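Local coordinates for ABC transporter, substrate binding protein (Agrobacterium tumefaciens, PDB 3C9H) that probably captures a solute in the periplasm and delivers it to an ABC transporter for import, and is seen with a bound magnesium ion, at residues A47-E52 and A294-I299; R190-E193 and D197-S200. All coordinates share one frame; numbering follows the deposited sequence.

Contact 1 of 2, residues A47-E52 and A294-I299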
ATOM      1  N   ALA A  47       3.660  -3.078  11.659  1.00 27.36           N
ATOM      2  CA  ALA A  47       3.214  -1.878  12.348  1.00 26.77           C
ATOM      3  C   ALA A  47       3.729  -1.789  13.802  1.00 26.79           C
ATOM      4  O   ALA A  47       3.823  -0.703  14.366  1.00 25.74           O
ATOM      5  CB  ALA A  47       1.685  -1.780  12.302  1.00 25.97           C
ATOM      6  N   THR A  48       4.088  -2.930  14.384  1.00 26.60           N
ATOM      7  CA  THR A  48       4.377  -3.017  15.805  1.00 26.18           C
ATOM      8  C   THR A  48       5.485  -2.077  16.271  1.00 25.22           C
ATOM      9  O   THR A  48       5.307  -1.426  17.275  1.00 26.16           O
ATOM     10  CB  THR A  48       4.577  -4.520  16.223  1.00 27.13           C
ATOM     11  OG1 THR A  48       3.319  -5.187  16.030  1.00 28.27           O
ATOM     12  CG2 THR A  48       4.995  -4.661  17.693  1.00 28.45           C
ATOM     13  N   PRO A  49       6.609  -1.971  15.536  1.00 24.45           N
ATOM     14  CA  PRO A  49       7.664  -0.999  15.893  1.00 24.53           C
ATOM     15  C   PRO A  49       7.204   0.484  15.886  1.00 24.28           C
ATOM     16  O   PRO A  49       7.694   1.302  16.686  1.00 23.19           O
ATOM     17  CB  PRO A  49       8.739  -1.247  14.827  1.00 24.09           C
ATOM     18  CG  PRO A  49       8.565  -2.671  14.435  1.00 25.03           C
ATOM     19  CD  PRO A  49       7.032  -2.806  14.397  1.00 25.24           C
ATOM     20  N   MET A  50       6.280   0.821  15.000  1.00 23.33           N
ATOM     21  CA  MET A  50       5.689   2.169  15.008  1.00 23.40           C
ATOM     22  C   MET A  50       4.818   2.366  16.242  1.00 23.95           C
ATOM     23  O   MET A  50       4.919   3.405  16.929  1.00 24.71           O
ATOM     24  CB  MET A  50       4.903   2.454  13.732  1.00 23.19           C
ATOM     25  CG  MET A  50       5.751   2.512  12.470  1.00 22.69           C
ATOM     26  SD  MET A  50       7.065   3.770  12.386  1.00 16.36           S
ATOM     27  CE  MET A  50       6.026   5.211  12.149  1.00 24.35           C
ATOM     28  N   ILE A  51       3.989   1.366  16.535  1.00 23.79           N
ATOM     29  CA  ILE A  51       3.155   1.402  17.726  1.00 24.49           C
ATOM     30  C   ILE A  51       4.027   1.514  18.999  1.00 25.40           C
ATOM     31  O   ILE A  51       3.758   2.323  19.876  1.00 25.23           O
ATOM     32  CB  ILE A  51       2.203   0.190  17.774  1.00 23.72           C
ATOM     33  CG1 ILE A  51       1.188   0.263  16.618  1.00 22.05           C
ATOM     34  CG2 ILE A  51       1.458   0.152  19.083  1.00 23.13           C
ATOM     35  CD1 ILE A  51       0.544  -1.055  16.212  1.00 24.05           C
ATOM     36  N   GLU A  52       5.069   0.694  19.087  1.00 26.71           N
ATOM     37  CA  GLU A  52       5.970   0.732  20.245  1.00 27.96           C
ATOM     38  C   GLU A  52       6.651   2.093  20.378  1.00 26.99           C
ATOM     39  O   GLU A  52       6.750   2.625  21.480  1.00 27.04           O
ATOM     40  CB  GLU A  52       7.002  -0.386  20.151  1.00 28.49           C
ATOM     41  CG  GLU A  52       6.369  -1.761  20.387  1.00 32.47           C
ATOM     42  CD  GLU A  52       7.291  -2.942  20.066  1.00 33.26           C
ATOM     43  OE1 GLU A  52       8.383  -2.733  19.467  1.00 39.95           O
ATOM     44  OE2 GLU A  52       6.881  -4.091  20.385  1.00 40.37           O
ATOM     45  N   ALA A 294      11.934   3.694   7.573  1.00 30.68           N
ATOM     46  CA  ALA A 294      13.055   3.558   6.660  1.00 31.62           C
ATOM     47  C   ALA A 294      14.060   2.495   7.100  1.00 32.34           C
ATOM     48  O   ALA A 294      14.549   1.724   6.278  1.00 31.81           O
ATOM     49  CB  ALA A 294      13.762   4.890   6.503  1.00 30.51           C
ATOM     50  N   ARG A 295      14.385   2.484   8.390  1.00 33.30           N
ATOM     51  CA  ARG A 295      15.496   1.678   8.891  1.00 34.57           C
ATOM     52  C   ARG A 295      15.070   0.333   9.426  1.00 35.01           C
ATOM     53  O   ARG A 295      15.894  -0.599   9.467  1.00 35.25           O
ATOM     54  CB  ARG A 295      16.258   2.426   9.975  1.00 35.69           C
ATOM     55  CG  ARG A 295      16.679   3.806   9.562  1.00 38.31           C
ATOM     56  CD  ARG A 295      18.083   3.909   8.980  1.00 42.97           C
ATOM     57  NE  ARG A 295      18.531   5.306   9.064  1.00 43.54           N
ATOM     58  CZ  ARG A 295      18.124   6.300   8.265  1.00 46.84           C
ATOM     59  NH1 ARG A 295      17.280   6.081   7.252  1.00 47.86           N
ATOM     60  NH2 ARG A 295      18.594   7.532   8.467  1.00 48.13           N
ATOM     61  N   GLN A 296      13.812   0.216   9.845  1.00 34.86           N
ATOM     62  CA  GLN A 296      13.327  -1.029  10.433  1.00 35.35           C
ATOM     63  C   GLN A 296      12.357  -1.780   9.550  1.00 35.21           C
ATOM     64  O   GLN A 296      12.449  -3.009   9.470  1.00 35.91           O
ATOM     65  CB  GLN A 296      12.710  -0.799  11.811  1.00 35.58           C
ATOM     66  CG  GLN A 296      13.756  -0.480  12.860  1.00 37.40           C
ATOM     67  CD  GLN A 296      13.171  -0.299  14.258  1.00 37.11           C
ATOM     68  OE1 GLN A 296      12.355  -1.096  14.720  1.00 41.27           O
ATOM     69  NE2 GLN A 296      13.612   0.750  14.943  1.00 39.89           N
ATOM     70  N   LEU A 297      11.448  -1.073   8.876  1.00 34.11           N
ATOM     71  CA  LEU A 297      10.338  -1.731   8.187  1.00 33.65           C
ATOM     72  C   LEU A 297      10.525  -1.828   6.677  1.00 33.09           C
ATOM     73  O   LEU A 297       9.618  -2.279   5.975  1.00 32.71           O
ATOM     74  CB  LEU A 297       9.008  -1.002   8.494  1.00 33.68           C
ATOM     75  CG  LEU A 297       8.724  -0.513   9.923  1.00 34.53           C
ATOM     76  CD1 LEU A 297       7.327   0.090  10.025  1.00 34.38           C
ATOM     77  CD2 LEU A 297       8.917  -1.641  10.922  1.00 36.21           C
ATOM     78  N   GLN A 298      11.668  -1.378   6.154  1.00 32.87           N
ATOM     79  CA  GLN A 298      11.884  -1.369   4.703  1.00 32.59           C
ATOM     80  C   GLN A 298      10.784  -0.597   3.969  1.00 31.48           C
ATOM     81  O   GLN A 298      10.420  -0.933   2.850  1.00 29.86           O
ATOM     82  CB  GLN A 298      11.941  -2.810   4.164  1.00 34.01           C
ATOM     83  CG  GLN A 298      13.096  -3.633   4.682  1.00 37.55           C
ATOM     84  CD  GLN A 298      14.314  -3.450   3.827  1.00 41.60           C
ATOM     85  OE1 GLN A 298      14.679  -2.322   3.465  1.00 45.57           O
ATOM     86  NE2 GLN A 298      14.953  -4.551   3.484  1.00 45.29           N
ATOM     87  N   ILE A 299      10.253   0.444   4.620  1.00 30.03           N
ATOM     88  CA  ILE A 299       9.252   1.304   4.029  1.00 29.24           C
ATOM     89  C   ILE A 299       9.918   2.680   3.816  1.00 28.44           C
ATOM     90  O   ILE A 299      10.260   3.366   4.797  1.00 27.51           O
ATOM     91  CB  ILE A 299       8.049   1.436   4.931  1.00 29.35           C
ATOM     92  CG1 ILE A 299       7.374   0.062   5.091  1.00 29.52           C
ATOM     93  CG2 ILE A 299       7.102   2.508   4.365  1.00 29.38           C
ATOM     94  CD1 ILE A 299       6.180   0.075   6.038  1.00 28.41           C
TER
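L297 sends its two methyls to two neighbouring residues of helix 44-57: CD2 packs on the ring of P49, 3.7 Å from P49 CG, and CD1 on M50, 3.8 Å from M50 CG. A forked side chain suits this place, since one residue can serve both partners. Beside it, the amide end of Q296 reaches the same proline, with Q296 OE1 3.6 Å from P49 CB; this is a van der Waals touch of an oxygen on a CH2 group. Q296 gets there because its chain runs out straight beyond CG (chi2 -178°), which lets its aliphatic part span the gap from an exposed position.

The proline fits a helix surface that meets apolar carbon: its ring is compact and rigid. It has no N-H to give, and the helix is kinked here, M50 N making a weak bond to A47 O in place of the regular helical one. M50, bent at both chi2 and chi3, also touches I292, M293, F283 and F284, which join helices 274-285 and 287-296 to the same apolar cluster. P49 likewise rests on I292. Just after L297 comes Q298, with positive phi (56°), where the backbone departs from helical angles; beyond it, a backbone bond ties I299 to M293.

Helix 44-57 follows the magnesium-binding residues S41 and D43, and the metal is about 12 Å from the L297 side chain. Mostly carbon on carbon, apart from the Q296 oxygen, the contact probably gains its stability from close packing and burial of apolar surface.

Contact 2 of 2, residues R190-E193 and D197-S200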
ATOM      1  N   ARG A 190      -3.144   2.862 -12.317  1.00 26.87           N
ATOM      2  CA  ARG A 190      -1.901   3.508 -12.709  1.00 27.98           C
ATOM      3  C   ARG A 190      -1.209   2.801 -13.889  1.00 28.35           C
ATOM      4  O   ARG A 190      -0.671   3.463 -14.769  1.00 27.41           O
ATOM      5  CB  ARG A 190      -0.942   3.622 -11.524  1.00 27.93           C
ATOM      6  CG  ARG A 190      -1.505   4.323 -10.295  1.00 30.17           C
ATOM      7  CD  ARG A 190      -2.105   5.680 -10.612  1.00 35.94           C
ATOM      8  NE  ARG A 190      -1.081   6.697 -10.832  1.00 38.17           N
ATOM      9  CZ  ARG A 190      -1.347   7.952 -11.203  1.00 42.01           C
ATOM     10  NH1 ARG A 190      -2.606   8.343 -11.412  1.00 42.84           N
ATOM     11  NH2 ARG A 190      -0.352   8.827 -11.360  1.00 41.05           N
ATOM     12  N   ASP A 191      -1.196   1.467 -13.881  1.00 29.43           N
ATOM     13  CA  ASP A 191      -0.692   0.690 -15.020  1.00 30.68           C
ATOM     14  C   ASP A 191      -1.385   1.129 -16.331  1.00 31.97           C
ATOM     15  O   ASP A 191      -0.742   1.354 -17.343  1.00 30.56           O
ATOM     16  CB  ASP A 191      -0.958  -0.801 -14.810  1.00 30.50           C
ATOM     17  CG  ASP A 191       0.033  -1.469 -13.883  1.00 30.44           C
ATOM     18  OD1 ASP A 191       1.138  -0.927 -13.656  1.00 30.70           O
ATOM     19  OD2 ASP A 191      -0.286  -2.578 -13.404  1.00 30.62           O
ATOM     20  N   GLN A 192      -2.706   1.226 -16.292  1.00 34.36           N
ATOM     21  CA  GLN A 192      -3.480   1.700 -17.438  1.00 36.20           C
ATOM     22  C   GLN A 192      -3.039   3.083 -17.945  1.00 37.59           C
ATOM     23  O   GLN A 192      -3.060   3.318 -19.152  1.00 37.78           O
ATOM     24  CB  GLN A 192      -4.965   1.730 -17.099  1.00 36.19           C
ATOM     25  CG  GLN A 192      -5.836   1.735 -18.364  1.00 36.70           C
ATOM     26  CD  GLN A 192      -7.300   1.883 -18.062  1.00 37.42           C
ATOM     27  OE1 GLN A 192      -7.674   2.612 -17.148  1.00 41.07           O
ATOM     28  NE2 GLN A 192      -8.145   1.184 -18.827  1.00 40.55           N
ATOM     29  N   GLU A 193      -2.636   3.980 -17.037  1.00 39.23           N
ATOM     30  CA  GLU A 193      -2.147   5.328 -17.418  1.00 41.49           C
ATOM     31  C   GLU A 193      -0.710   5.354 -17.988  1.00 42.46           C
ATOM     32  O   GLU A 193      -0.381   6.243 -18.770  1.00 42.69           O
ATOM     33  CB  GLU A 193      -2.280   6.321 -16.237  1.00 41.26           C
ATOM     34  CG  GLU A 193      -3.654   7.002 -16.176  1.00 43.74           C
ATOM     35  CD  GLU A 193      -4.047   7.555 -14.781  1.00 45.10           C
ATOM     36  OE1 GLU A 193      -3.143   7.790 -13.938  1.00 48.19           O
ATOM     37  OE2 GLU A 193      -5.279   7.760 -14.539  1.00 49.91           O
ATOM     38  N   ASP A 197      -0.870  -0.852 -23.554  1.00 46.97           N
ATOM     39  CA  ASP A 197      -1.145  -2.281 -23.716  1.00 45.41           C
ATOM     40  C   ASP A 197      -0.983  -3.094 -22.413  1.00 43.91           C
ATOM     41  O   ASP A 197      -0.445  -4.214 -22.424  1.00 42.72           O
ATOM     42  CB  ASP A 197      -0.249  -2.853 -24.823  1.00 46.22           C
ATOM     43  CG  ASP A 197      -0.773  -4.160 -25.387  1.00 48.03           C
ATOM     44  OD1 ASP A 197      -2.005  -4.364 -25.356  1.00 52.74           O
ATOM     45  OD2 ASP A 197       0.041  -4.988 -25.857  1.00 52.86           O
ATOM     46  N   ILE A 198      -1.465  -2.548 -21.293  1.00 41.56           N
ATOM     47  CA  ILE A 198      -1.540  -3.333 -20.062  1.00 40.32           C
ATOM     48  C   ILE A 198      -2.481  -4.516 -20.237  1.00 39.16           C
ATOM     49  O   ILE A 198      -2.337  -5.542 -19.568  1.00 37.73           O
ATOM     50  CB  ILE A 198      -2.006  -2.480 -18.821  1.00 39.95           C
ATOM     51  CG1 ILE A 198      -1.868  -3.285 -17.520  1.00 38.54           C
ATOM     52  CG2 ILE A 198      -3.441  -2.017 -18.972  1.00 39.15           C
ATOM     53  CD1 ILE A 198      -0.481  -3.846 -17.266  1.00 37.65           C
ATOM     54  N   TRP A 199      -3.449  -4.375 -21.140  1.00 38.57           N
ATOM     55  CA  TRP A 199      -4.459  -5.413 -21.319  1.00 38.63           C
ATOM     56  C   TRP A 199      -3.884  -6.698 -21.913  1.00 37.73           C
ATOM     57  O   TRP A 199      -4.345  -7.786 -21.592  1.00 37.39           O
ATOM     58  CB  TRP A 199      -5.643  -4.868 -22.135  1.00 39.02           C
ATOM     59  CG  TRP A 199      -6.217  -3.691 -21.429  1.00 39.34           C
ATOM     60  CD1 TRP A 199      -6.071  -2.376 -21.754  1.00 39.36           C
ATOM     61  CD2 TRP A 199      -6.950  -3.729 -20.213  1.00 39.47           C
ATOM     62  NE1 TRP A 199      -6.706  -1.592 -20.826  1.00 39.13           N
ATOM     63  CE2 TRP A 199      -7.255  -2.400 -19.867  1.00 39.15           C
ATOM     64  CE3 TRP A 199      -7.389  -4.764 -19.380  1.00 40.05           C
ATOM     65  CZ2 TRP A 199      -7.977  -2.076 -18.725  1.00 39.29           C
ATOM     66  CZ3 TRP A 199      -8.109  -4.445 -18.258  1.00 40.14           C
ATOM     67  CH2 TRP A 199      -8.395  -3.106 -17.936  1.00 40.02           C
ATOM     68  N   SER A 200      -2.852  -6.574 -22.737  1.00 37.22           N
ATOM     69  CA  SER A 200      -2.122  -7.764 -23.191  1.00 36.50           C
ATOM     70  C   SER A 200      -1.502  -8.511 -21.996  1.00 35.22           C
ATOM     71  O   SER A 200      -1.515  -9.752 -21.959  1.00 34.04           O
ATOM     72  CB  SER A 200      -1.058  -7.403 -24.235  1.00 37.03           C
ATOM     73  OG  SER A 200      -0.064  -6.550 -23.683  1.00 38.43           O
TER
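The backbones come within 6.0 Å at the CA atoms of Q192 and I198, close because helix 183-194 ends and helix 198-207 begins only a few residues later. I198 fills the angle between them. Its CG1 lies 3.8 Å from D191 CB, its CD1 also close to that methylene, the two side chains crossing at about a right angle, while I198 CG2 sits 4.0 Å from Q192 CA, against the backbone of the first helix. Having CG1 anti to the backbone N (chi1 -171°) directs the longer branch at D191 and the methyl at Q192, so a beta-branched residue covers two positions of one helical turn.

Two consecutive helices are joined here by a short loop, within a solute-binding protein of the periplasmic binding protein clan. The aspartate is buried, and its carboxylate is satisfied by two tyrosines: OD2 is hydrogen-bonded to the hydroxyl of Y232 and OD1 to that of Y257. Its CB is the apolar part of the residue, and it is this that packs on the isoleucine.

The end of Q192 reaches W199. With CG anti to the backbone N (chi1 -160°) and the chain extended beyond it, NE2 arrives at the indole edge, near the ring plane and 3.3 Å from W199 CZ2, the amide and ring planes 70° apart; this is a contact and not a hydrogen bond. The broad indole suits a place between helices: the CG2 of its own neighbour I198 lies over one face near the rim, and helix 338-353 supplies further cover through L344, A351 and R347, the last in a cation-pi interaction with the ring.

How the contacts relate
From the N terminus, the chain passes the magnesium-binding residues and enters helix 44-57, whose residues 47-52 open contact 1. That loop closes only after 241 intervening residues, when 294-299 returns at the end of helix 287-296. Contact 2 falls within this long excursion and is local by comparison: helix 183-194 is followed, after a short loop, by helix 198-207, with three residues between the segments. The two do not cross. They lie on opposite sides of the chain's centre, their centres 32 Å apart and their nearest atoms about 17 Å. Contact 1 thus joins early and late parts of the chain, whereas contact 2 packs consecutive helices together beside helix 338-353.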